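Side-chain contacts in aspartate--tRNA(Asp/Asn) ligase (Sulfolobus tokodaii, PDB 1WYD), which attaches L-aspartate, activated by ATP, to tRNA(Asp) and probably also to tRNA(Asn), working as a homodimeric class II aminoacyl-tRNA synthetase: residues I38-T43 with R126-Q131; P188-E193 with F380-K385; K244-I249 with A402-M407. One frame throughout, in Å; residues are numbered along the deposited sequence.

Contact 1. Residues I38-T43 with R126-Q131; sequences ILRDKT and RRQEMQ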
loop_
_atom_site.group_PDB
_atom_site.type_symbol
_atom_site.label_atom_id
_atom_site.label_comp_id
_atom_site.label_asym_id
_atom_site.label_seq_id
_atom_site.Cartn_x
_atom_site.Cartn_y
_atom_site.Cartn_z
ATOM N N ILE B 38 -23.430 -25.572 11.715
ATOM C CA ILE B 38 -22.867 -24.884 10.573
ATOM C C ILE B 38 -21.569 -24.212 11.079
ATOM O O ILE B 38 -21.580 -23.365 11.991
ATOM C CB ILE B 38 -23.848 -23.865 9.908
ATOM C CG1 ILE B 38 -25.213 -24.462 9.538
ATOM C CG2 ILE B 38 -23.225 -23.218 8.662
ATOM C CD1 ILE B 38 -25.216 -25.823 8.862
ATOM N N LEU B 39 -20.453 -24.640 10.507
ATOM C CA LEU B 39 -19.150 -24.090 10.819
ATOM C C LEU B 39 -18.744 -23.105 9.741
ATOM O O LEU B 39 -19.139 -23.254 8.567
ATOM C CB LEU B 39 -18.116 -25.213 10.948
ATOM C CG LEU B 39 -16.708 -24.853 11.401
ATOM C CD1 LEU B 39 -16.666 -24.599 12.906
ATOM C CD2 LEU B 39 -15.789 -26.003 11.025
ATOM N N ARG B 40 -17.972 -22.084 10.130
ATOM C CA ARG B 40 -17.473 -21.062 9.196
ATOM C C ARG B 40 -15.968 -20.952 9.298
ATOM O O ARG B 40 -15.428 -20.914 10.405
ATOM C CB ARG B 40 -18.064 -19.688 9.515
ATOM C CG ARG B 40 -17.684 -18.652 8.486
ATOM C CD ARG B 40 -17.885 -17.217 8.892
ATOM N NE ARG B 40 -18.906 -17.145 9.907
ATOM C CZ ARG B 40 -18.679 -16.692 11.140
ATOM N NH1 ARG B 40 -17.479 -16.217 11.451
ATOM N NH2 ARG B 40 -19.673 -16.708 12.027
ATOM N N ASP B 41 -15.309 -20.904 8.151
ATOM C CA ASP B 41 -13.874 -20.657 8.023
ATOM C C ASP B 41 -13.729 -19.700 6.867
ATOM O O ASP B 41 -14.746 -19.275 6.297
ATOM C CB ASP B 41 -13.024 -21.951 7.891
ATOM C CG ASP B 41 -13.089 -22.623 6.481
ATOM O OD1 ASP B 41 -12.581 -23.765 6.362
ATOM O OD2 ASP B 41 -13.584 -22.117 5.453
ATOM N N LYS B 42 -12.500 -19.346 6.509
ATOM C CA LYS B 42 -12.320 -18.301 5.492
ATOM C C LYS B 42 -12.852 -18.707 4.094
ATOM O O LYS B 42 -13.114 -17.838 3.278
ATOM C CB LYS B 42 -10.864 -17.776 5.467
ATOM C CG LYS B 42 -9.975 -18.355 4.383
ATOM C CD LYS B 42 -8.487 -18.026 4.529
ATOM C CE LYS B 42 -8.100 -16.756 3.778
ATOM N NZ LYS B 42 -8.112 -16.889 2.286
ATOM N N THR B 43 -13.008 -20.011 3.816
ATOM C CA THR B 43 -13.564 -20.453 2.498
ATOM C C THR B 43 -15.082 -20.518 2.418
ATOM O O THR B 43 -15.646 -20.552 1.325
ATOM C CB THR B 43 -13.025 -21.819 2.056
ATOM O OG1 THR B 43 -13.431 -22.825 3.000
ATOM C CG2 THR B 43 -11.505 -21.834 2.021
ATOM N N ARG B 126 -17.756 -10.102 10.100
ATOM C CA ARG B 126 -17.817 -11.544 9.854
ATOM C C ARG B 126 -18.984 -11.977 8.954
ATOM O O ARG B 126 -19.023 -13.100 8.506
ATOM C CB ARG B 126 -17.854 -12.340 11.151
ATOM C CG ARG B 126 -16.543 -12.411 11.853
ATOM C CD ARG B 126 -16.608 -13.212 13.153
ATOM N NE ARG B 126 -15.328 -13.142 13.880
ATOM C CZ ARG B 126 -15.187 -13.421 15.195
ATOM N NH1 ARG B 126 -16.222 -13.807 15.963
ATOM N NH2 ARG B 126 -14.001 -13.322 15.740
ATOM N N ARG B 127 -19.936 -11.085 8.701
ATOM C CA ARG B 127 -21.102 -11.499 7.973
ATOM C C ARG B 127 -20.650 -11.782 6.532
ATOM O O ARG B 127 -19.751 -11.111 6.010
ATOM C CB ARG B 127 -22.168 -10.412 7.987
ATOM C CG ARG B 127 -22.973 -10.282 9.262
ATOM C CD ARG B 127 -24.165 -9.348 9.131
ATOM N NE ARG B 127 -23.662 -8.000 8.877
ATOM C CZ ARG B 127 -23.747 -7.326 7.721
ATOM N NH1 ARG B 127 -24.369 -7.847 6.637
ATOM N NH2 ARG B 127 -23.214 -6.111 7.655
ATOM N N GLN B 128 -21.291 -12.753 5.883
ATOM C CA GLN B 128 -20.920 -13.130 4.500
ATOM C C GLN B 128 -20.714 -11.905 3.627
ATOM O O GLN B 128 -19.649 -11.717 3.044
ATOM C CB GLN B 128 -21.938 -14.095 3.905
ATOM C CG GLN B 128 -21.800 -15.537 4.415
ATOM C CD GLN B 128 -20.379 -16.058 4.319
ATOM O OE1 GLN B 128 -19.917 -16.416 3.232
ATOM N NE2 GLN B 128 -19.684 -16.108 5.447
ATOM N N GLU B 129 -21.715 -11.044 3.601
ATOM C CA GLU B 129 -21.713 -9.811 2.829
ATOM C C GLU B 129 -20.461 -8.934 3.036
ATOM O O GLU B 129 -19.901 -8.421 2.075
ATOM C CB GLU B 129 -22.980 -9.002 3.155
ATOM C CG GLU B 129 -24.315 -9.617 2.733
ATOM C CD GLU B 129 -24.774 -10.843 3.558
ATOM O OE1 GLU B 129 -24.456 -10.956 4.771
ATOM O OE2 GLU B 129 -25.493 -11.714 2.977
ATOM N N MET B 130 -20.028 -8.760 4.280
ATOM C CA MET B 130 -18.895 -7.889 4.558
ATOM C C MET B 130 -17.619 -8.608 4.170
ATOM O O MET B 130 -16.726 -8.029 3.531
ATOM C CB MET B 130 -18.858 -7.476 6.036
ATOM C CG MET B 130 -19.889 -6.442 6.379
ATOM S SD MET B 130 -19.767 -4.988 5.270
ATOM C CE MET B 130 -21.647 -4.570 5.081
ATOM N N GLN B 131 -17.539 -9.866 4.566
ATOM C CA GLN B 131 -16.452 -10.737 4.123
ATOM C C GLN B 131 -16.210 -10.647 2.618
ATOM O O GLN B 131 -15.063 -10.516 2.194
ATOM C CB GLN B 131 -16.698 -12.185 4.575
ATOM C CG GLN B 131 -16.393 -12.333 6.016
ATOM C CD GLN B 131 -15.937 -13.709 6.441
ATOM O OE1 GLN B 131 -16.400 -14.218 7.466
ATOM N NE2 GLN B 131 -15.010 -14.296 5.708
#
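Arg126, the first residue of 126-131, offers its aliphatic chain to the guanidinium of Arg40. NH1 of Arg40 lies 3.6 Å from CD of Arg126, with CB and CG of the same chain only a little farther off. The two side chains cross at about a right angle, their guanidinium planes inclined by 30°, while the backbone O of Arg126 stands over one face of the Arg40 group, toward its rim. Arg40 NH1 and Arg126 NE come within 4.5 Å of each other, yet the carboxylate of Glu66 forms salt bridges with both arginines, one oxygen to each. Arg126 NE also bonds to the carbonyl of Gly197 of the second subunit. After Arg127, the N-cap of the helix that follows, comes Gln128. It is bent at its second torsion (chi2 -50°), which brings NE2 to 4.0 Å from CD of Arg40 as the two chains run past each other in opposite directions. One helical turn on, the amide end of Gln131 comes against the same CD, its plane nearly perpendicular to the Arg40 guanidinium. On the other segment, Asp41 closes the strand with an Asx turn. Its OD2 takes Thr43 OG1 at 2.6 Å on the syn lone pair and Thr43 N at 2.7 Å from above the carboxylate plane. The junction is a worked example of how an OB-fold domain can be tied to a class II catalytic domain through a carboxylate that pairs with two buried arginines: Glu66, with one oxygen to each, probably makes the close approach of the two guanidinium groups tolerable, while the second subunit grips Arg126 and so draws the dimer interface into the joint.

Contact 2. Residues P188-E193 with F380-K385; sequences PQLYKE and FEFFLK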
loop_
_atom_site.group_PDB
_atom_site.type_symbol
_atom_site.label_atom_id
_atom_site.label_comp_id
_atom_site.label_asym_id
_atom_site.label_seq_id
_atom_site.Cartn_x
_atom_site.Cartn_y
_atom_site.Cartn_z
ATOM N N PRO B 188 -0.903 12.415 -2.551
ATOM C CA PRO B 188 0.542 12.453 -2.754
ATOM C C PRO B 188 0.968 13.480 -3.813
ATOM O O PRO B 188 2.192 13.587 -4.056
ATOM C CB PRO B 188 0.869 11.027 -3.188
ATOM C CG PRO B 188 -0.360 10.523 -3.772
ATOM C CD PRO B 188 -1.524 11.286 -3.260
ATOM N N GLN B 189 -0.010 14.228 -4.373
ATOM C CA GLN B 189 0.151 15.139 -5.525
ATOM C C GLN B 189 1.564 15.618 -5.884
ATOM O O GLN B 189 2.095 15.235 -6.936
ATOM C CB GLN B 189 -0.789 16.346 -5.430
ATOM C CG GLN B 189 -0.927 17.117 -6.742
ATOM C CD GLN B 189 -1.385 16.212 -7.893
ATOM O OE1 GLN B 189 -2.409 15.541 -7.766
ATOM N NE2 GLN B 189 -0.627 16.181 -9.008
ATOM N N LEU B 190 2.139 16.487 -5.069
ATOM C CA LEU B 190 3.444 17.046 -5.365
ATOM C C LEU B 190 4.517 15.971 -5.450
ATOM O O LEU B 190 5.344 16.001 -6.364
ATOM C CB LEU B 190 3.858 18.093 -4.296
ATOM C CG LEU B 190 5.347 18.506 -4.281
ATOM C CD1 LEU B 190 5.726 19.329 -5.525
ATOM C CD2 LEU B 190 5.708 19.297 -3.000
ATOM N N TYR B 191 4.484 15.009 -4.528
ATOM C CA TYR B 191 5.546 14.016 -4.429
ATOM C C TYR B 191 5.572 13.035 -5.596
ATOM O O TYR B 191 6.665 12.637 -6.037
ATOM C CB TYR B 191 5.504 13.328 -3.084
ATOM C CG TYR B 191 5.847 14.312 -1.950
ATOM C CD1 TYR B 191 4.832 14.967 -1.239
ATOM C CD2 TYR B 191 7.174 14.621 -1.639
ATOM C CE1 TYR B 191 5.129 15.881 -0.209
ATOM C CE2 TYR B 191 7.486 15.534 -0.622
ATOM C CZ TYR B 191 6.451 16.163 0.085
ATOM O OH TYR B 191 6.731 17.072 1.088
ATOM N N LYS B 192 4.400 12.686 -6.121
ATOM C CA LYS B 192 4.330 11.708 -7.201
ATOM C C LYS B 192 4.742 12.378 -8.502
ATOM O O LYS B 192 5.367 11.754 -9.353
ATOM C CB LYS B 192 2.943 11.030 -7.280
ATOM C CG LYS B 192 1.814 11.935 -7.655
ATOM C CD LYS B 192 0.467 11.255 -7.516
ATOM C CE LYS B 192 -0.605 12.126 -8.193
ATOM N NZ LYS B 192 -1.965 11.585 -8.130
ATOM N N GLU B 193 4.456 13.674 -8.627
ATOM C CA GLU B 193 4.972 14.444 -9.758
ATOM C C GLU B 193 6.481 14.422 -9.715
ATOM O O GLU B 193 7.129 14.163 -10.729
ATOM C CB GLU B 193 4.468 15.879 -9.735
ATOM C CG GLU B 193 2.952 15.997 -9.829
ATOM C CD GLU B 193 2.493 17.383 -10.258
ATOM O OE1 GLU B 193 3.061 17.942 -11.229
ATOM O OE2 GLU B 193 1.527 17.907 -9.652
ATOM N N PHE B 380 4.509 29.223 -2.220
ATOM C CA PHE B 380 4.519 27.876 -2.815
ATOM C C PHE B 380 5.864 27.520 -3.402
ATOM O O PHE B 380 5.952 26.684 -4.306
ATOM C CB PHE B 380 3.397 27.729 -3.856
ATOM C CG PHE B 380 2.035 27.778 -3.244
ATOM C CD1 PHE B 380 1.374 29.004 -3.079
ATOM C CD2 PHE B 380 1.446 26.621 -2.753
ATOM C CE1 PHE B 380 0.108 29.066 -2.472
ATOM C CE2 PHE B 380 0.189 26.667 -2.131
ATOM C CZ PHE B 380 -0.483 27.891 -1.996
ATOM N N GLU B 381 6.913 28.152 -2.870
ATOM C CA GLU B 381 8.291 27.913 -3.301
ATOM C C GLU B 381 8.644 26.432 -3.167
ATOM O O GLU B 381 9.327 25.886 -4.038
ATOM C CB GLU B 381 9.284 28.786 -2.510
ATOM C CG GLU B 381 10.664 29.003 -3.138
ATOM C CD GLU B 381 10.676 29.047 -4.667
ATOM O OE1 GLU B 381 9.859 29.782 -5.275
ATOM O OE2 GLU B 381 11.530 28.367 -5.277
ATOM N N PHE B 382 8.151 25.799 -2.094
ATOM C CA PHE B 382 8.326 24.366 -1.852
ATOM C C PHE B 382 7.829 23.472 -3.013
ATOM O O PHE B 382 8.280 22.327 -3.161
ATOM C CB PHE B 382 7.646 23.961 -0.542
ATOM C CG PHE B 382 6.152 23.834 -0.650
ATOM C CD1 PHE B 382 5.334 24.974 -0.618
ATOM C CD2 PHE B 382 5.553 22.583 -0.781
ATOM C CE1 PHE B 382 3.948 24.879 -0.720
ATOM C CE2 PHE B 382 4.162 22.462 -0.871
ATOM C CZ PHE B 382 3.356 23.614 -0.841
ATOM N N PHE B 383 6.914 24.005 -3.819
ATOM C CA PHE B 383 6.392 23.301 -4.980
ATOM C C PHE B 383 7.060 23.781 -6.272
ATOM O O PHE B 383 7.412 22.982 -7.136
ATOM C CB PHE B 383 4.865 23.506 -5.040
ATOM C CG PHE B 383 4.129 22.604 -6.015
ATOM C CD1 PHE B 383 3.188 21.670 -5.538
ATOM C CD2 PHE B 383 4.299 22.742 -7.390
ATOM C CE1 PHE B 383 2.465 20.846 -6.411
ATOM C CE2 PHE B 383 3.590 21.929 -8.278
ATOM C CZ PHE B 383 2.664 20.978 -7.785
ATOM N N LEU B 384 7.221 25.088 -6.404
ATOM C CA LEU B 384 7.819 25.704 -7.583
ATOM C C LEU B 384 9.269 25.333 -7.875
ATOM O O LEU B 384 9.625 25.091 -9.041
ATOM C CB LEU B 384 7.706 27.215 -7.478
ATOM C CG LEU B 384 6.275 27.746 -7.440
ATOM C CD1 LEU B 384 6.337 29.223 -7.023
ATOM C CD2 LEU B 384 5.611 27.571 -8.804
ATOM N N LYS B 385 10.084 25.255 -6.823
ATOM C CA LYS B 385 11.542 25.114 -6.955
ATOM C C LYS B 385 11.989 23.941 -7.811
ATOM O O LYS B 385 12.975 24.053 -8.544
ATOM C CB LYS B 385 12.213 24.964 -5.579
ATOM C CG LYS B 385 11.873 23.656 -4.878
ATOM C CD LYS B 385 13.038 23.166 -4.033
ATOM C CE LYS B 385 12.817 23.509 -2.570
ATOM N NZ LYS B 385 13.870 22.836 -1.773
#
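Glu193 OE2 accepts a nearly straight bond from Gln189 NE2 at 2.8 Å. The same oxygen also meets the rim of Phe383, 3.8 Å from CZ. The amide donor reaches the oxygen from above the carboxylate plane, and the carboxylate stands steeply to the ring, 78° between planes. Both oxygens of this buried carboxylate are held, OE2 by Gln189 and OE1 by His394. Leu190 covers a face of the same ring: its CD1 lies 3.7 Å from the ring centroid and 20° off the normal, a CH-pi contact. With CG of Leu190 trans to its own N (chi1 165°), the fork opens over two phenylalanines, CD1 on Phe383 and CD2 obliquely against Phe382, 4.0 Å from CD2 of that ring. Phe382 in turn has CB of Phe383 over its ring centre, so the two neighbouring residues pack together. Were Phe383 cut back to an alanine, Leu190 CD1 would probably face a gap and the Glu193 carboxylate would lose the ring edge beside it. In this example a helix predicted to bind aspartate, through 189-192, is packed against a pair of aromatic residues, and Arg359, also predicted to bind the amino acid, comes about 4 Å from the side chain of Glu193 at the nearest atoms. Within the catalytic domain the contact joins the start of helix 189-199 to the short helix 381-384; Leu384 packs on helix 363-371, Phe329 meets Phe383 edge-to-face, and Glu193 lies against Glu229 of strand 222-231.

Contact 3. Residues K244-I249 with A402-M407; sequences KILHNI and ARLMVM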
loop_
_atom_site.group_PDB
_atom_site.type_symbol
_atom_site.label_atom_id
_atom_site.label_comp_id
_atom_site.label_asym_id
_atom_site.label_seq_id
_atom_site.Cartn_x
_atom_site.Cartn_y
_atom_site.Cartn_z
ATOM N N LYS B 244 -7.813 0.741 -19.156
ATOM C CA LYS B 244 -7.276 -0.611 -19.123
ATOM C C LYS B 244 -7.199 -1.205 -17.714
ATOM O O LYS B 244 -7.436 -2.402 -17.521
ATOM C CB LYS B 244 -5.904 -0.649 -19.808
ATOM C CG LYS B 244 -5.992 -0.473 -21.338
ATOM C CD LYS B 244 -4.714 0.181 -21.957
ATOM C CE LYS B 244 -3.629 -0.850 -22.297
ATOM N NZ LYS B 244 -2.567 -0.269 -23.219
ATOM N N ILE B 245 -6.830 -0.356 -16.748
ATOM C CA ILE B 245 -6.826 -0.684 -15.319
ATOM C C ILE B 245 -8.220 -1.149 -14.864
ATOM O O ILE B 245 -8.386 -2.247 -14.349
ATOM C CB ILE B 245 -6.359 0.571 -14.501
ATOM C CG1 ILE B 245 -4.862 0.848 -14.728
ATOM C CG2 ILE B 245 -6.698 0.424 -12.984
ATOM C CD1 ILE B 245 -4.352 1.992 -13.902
ATOM N N LEU B 246 -9.214 -0.302 -15.087
ATOM C CA LEU B 246 -10.587 -0.560 -14.644
ATOM C C LEU B 246 -11.141 -1.809 -15.271
ATOM O O LEU B 246 -11.853 -2.574 -14.640
ATOM C CB LEU B 246 -11.486 0.595 -15.032
ATOM C CG LEU B 246 -11.368 1.912 -14.292
ATOM C CD1 LEU B 246 -12.477 2.814 -14.778
ATOM C CD2 LEU B 246 -11.528 1.661 -12.817
ATOM N N HIS B 247 -10.780 -2.015 -16.523
ATOM C CA HIS B 247 -11.161 -3.201 -17.248
ATOM C C HIS B 247 -10.551 -4.432 -16.600
ATOM O O HIS B 247 -11.228 -5.460 -16.423
ATOM C CB HIS B 247 -10.721 -3.081 -18.714
ATOM C CG HIS B 247 -11.188 -4.209 -19.566
ATOM N ND1 HIS B 247 -12.460 -4.259 -20.097
ATOM C CD2 HIS B 247 -10.584 -5.361 -19.919
ATOM C CE1 HIS B 247 -12.606 -5.378 -20.780
ATOM N NE2 HIS B 247 -11.485 -6.069 -20.678
ATOM N N ASN B 248 -9.283 -4.362 -16.230
ATOM C CA ASN B 248 -8.681 -5.547 -15.610
ATOM C C ASN B 248 -9.256 -5.810 -14.213
ATOM O O ASN B 248 -9.337 -6.979 -13.758
ATOM C CB ASN B 248 -7.167 -5.406 -15.589
ATOM C CG ASN B 248 -6.467 -6.639 -15.102
ATOM O OD1 ASN B 248 -6.607 -7.710 -15.698
ATOM N ND2 ASN B 248 -5.650 -6.493 -14.033
ATOM N N ILE B 249 -9.657 -4.715 -13.548
ATOM C CA ILE B 249 -10.280 -4.757 -12.244
ATOM C C ILE B 249 -11.615 -5.488 -12.339
ATOM O O ILE B 249 -11.789 -6.524 -11.732
ATOM C CB ILE B 249 -10.429 -3.305 -11.617
ATOM C CG1 ILE B 249 -9.069 -2.785 -11.167
ATOM C CG2 ILE B 249 -11.319 -3.341 -10.410
ATOM C CD1 ILE B 249 -9.066 -1.375 -10.723
ATOM N N ALA B 402 -12.495 3.343 -1.839
ATOM C CA ALA B 402 -13.809 2.955 -1.391
ATOM C C ALA B 402 -14.930 3.419 -2.341
ATOM O O ALA B 402 -15.978 2.766 -2.407
ATOM C CB ALA B 402 -14.053 3.411 0.007
ATOM N N ARG B 403 -14.708 4.532 -3.053
ATOM C CA ARG B 403 -15.646 4.940 -4.063
ATOM C C ARG B 403 -15.645 3.899 -5.192
ATOM O O ARG B 403 -16.707 3.508 -5.656
ATOM C CB ARG B 403 -15.290 6.312 -4.609
ATOM C CG ARG B 403 -16.105 7.398 -4.047
ATOM C CD ARG B 403 -15.275 8.599 -3.812
ATOM N NE ARG B 403 -15.969 9.625 -3.045
ATOM C CZ ARG B 403 -16.590 10.643 -3.615
ATOM N NH1 ARG B 403 -16.630 10.738 -4.953
ATOM N NH2 ARG B 403 -17.190 11.550 -2.871
ATOM N N LEU B 404 -14.461 3.431 -5.600
ATOM C CA LEU B 404 -14.334 2.380 -6.633
ATOM C C LEU B 404 -15.041 1.147 -6.134
ATOM O O LEU B 404 -15.614 0.404 -6.901
ATOM C CB LEU B 404 -12.869 2.038 -6.929
ATOM C CG LEU B 404 -12.533 0.706 -7.621
ATOM C CD1 LEU B 404 -13.038 0.644 -9.139
ATOM C CD2 LEU B 404 -11.031 0.403 -7.510
ATOM N N MET B 405 -15.056 0.955 -4.819
ATOM C CA MET B 405 -15.737 -0.224 -4.315
ATOM C C MET B 405 -17.273 -0.249 -4.556
ATOM O O MET B 405 -17.845 -1.333 -4.720
ATOM C CB MET B 405 -15.366 -0.468 -2.875
ATOM C CG MET B 405 -13.948 -0.994 -2.739
ATOM S SD MET B 405 -13.797 -2.744 -3.248
ATOM C CE MET B 405 -14.945 -3.598 -2.256
ATOM N N VAL B 406 -17.906 0.936 -4.604
ATOM C CA VAL B 406 -19.327 1.062 -4.932
ATOM C C VAL B 406 -19.613 0.477 -6.313
ATOM O O VAL B 406 -20.596 -0.260 -6.510
ATOM C CB VAL B 406 -19.772 2.521 -4.955
ATOM C CG1 VAL B 406 -21.208 2.643 -5.451
ATOM C CG2 VAL B 406 -19.622 3.154 -3.559
ATOM N N MET B 407 -18.749 0.799 -7.271
ATOM C CA MET B 407 -18.847 0.260 -8.617
ATOM C C MET B 407 -18.594 -1.266 -8.629
ATOM O O MET B 407 -19.074 -1.991 -9.505
ATOM C CB MET B 407 -17.877 1.050 -9.539
ATOM C CG MET B 407 -17.709 0.489 -10.926
ATOM S SD MET B 407 -16.325 1.251 -11.801
ATOM C CE MET B 407 -17.018 1.064 -13.444
#
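Leu404 presents its forked end to two residues of the facing helix, one methyl to each. CD1 meets CD2 of Leu246 at 4.1 Å, and CD2 meets CD1 of Ile249 at 4.2 Å. The two approaches differ in kind. Leu246 and Leu404 run past each other in opposite directions, so that their methyls touch alongside, whereas Ile249 and Leu404 reach toward one another and meet tip to tip. The Leu404 CG lies trans to its backbone N (chi1 161°), which turns the fork toward the neighbouring helix, and the long branch of Ile249 is extended (chi2 173°), carrying CD1 forward to the meeting point. Leu246 and Ile249 stand three residues apart, nearly one turn, and so receive the two prongs side by side. Met407, nearly one turn beyond Leu404, points the same way but remains at the margin, its SD 4.9 Å from CD2 of Leu246. The backbones stay well separated, with the CA atoms of Leu246 and Leu404 9.3 Å apart, so the interface is made chiefly by branched apolar ends and buries a modest 138 Å². One helix thus carries Ala402 and Arg403 of the predicted ATP site, while Leu404, immediately after them, is buried against the neighbouring helix. Helix 401-409 follows directly from strand 394-400, and the pair corresponds to motif 3 of class II synthetases. Met399 of that strand touches both Leu246 and Leu404, Leu346 of strand 343-348 packs on Leu246, and helix 128-150 lies against Ile245 and Met405, so that the contact is bounded by the central sheet and a third helix.

How the contacts relate
Contacts 1 and 2 lie on opposite sides of the chain's centre, about 45 Å apart between centres, and both reach the second subunit; contact 3, close to the middle of the chain, touches no other subunit. Its centre is about 24 Å from that of contact 1 and about 28 Å from that of contact 2. Helix 128-150 provides one continuous link, beginning in contact 1 and flanking contact 3. Contacts 2 and 3 interleave along the sequence inside the catalytic domain, each including residues of a predicted site, aspartate in contact 2 and ATP in contact 3, whereas contact 1 joins that domain to the OB fold, away from the annotated sites.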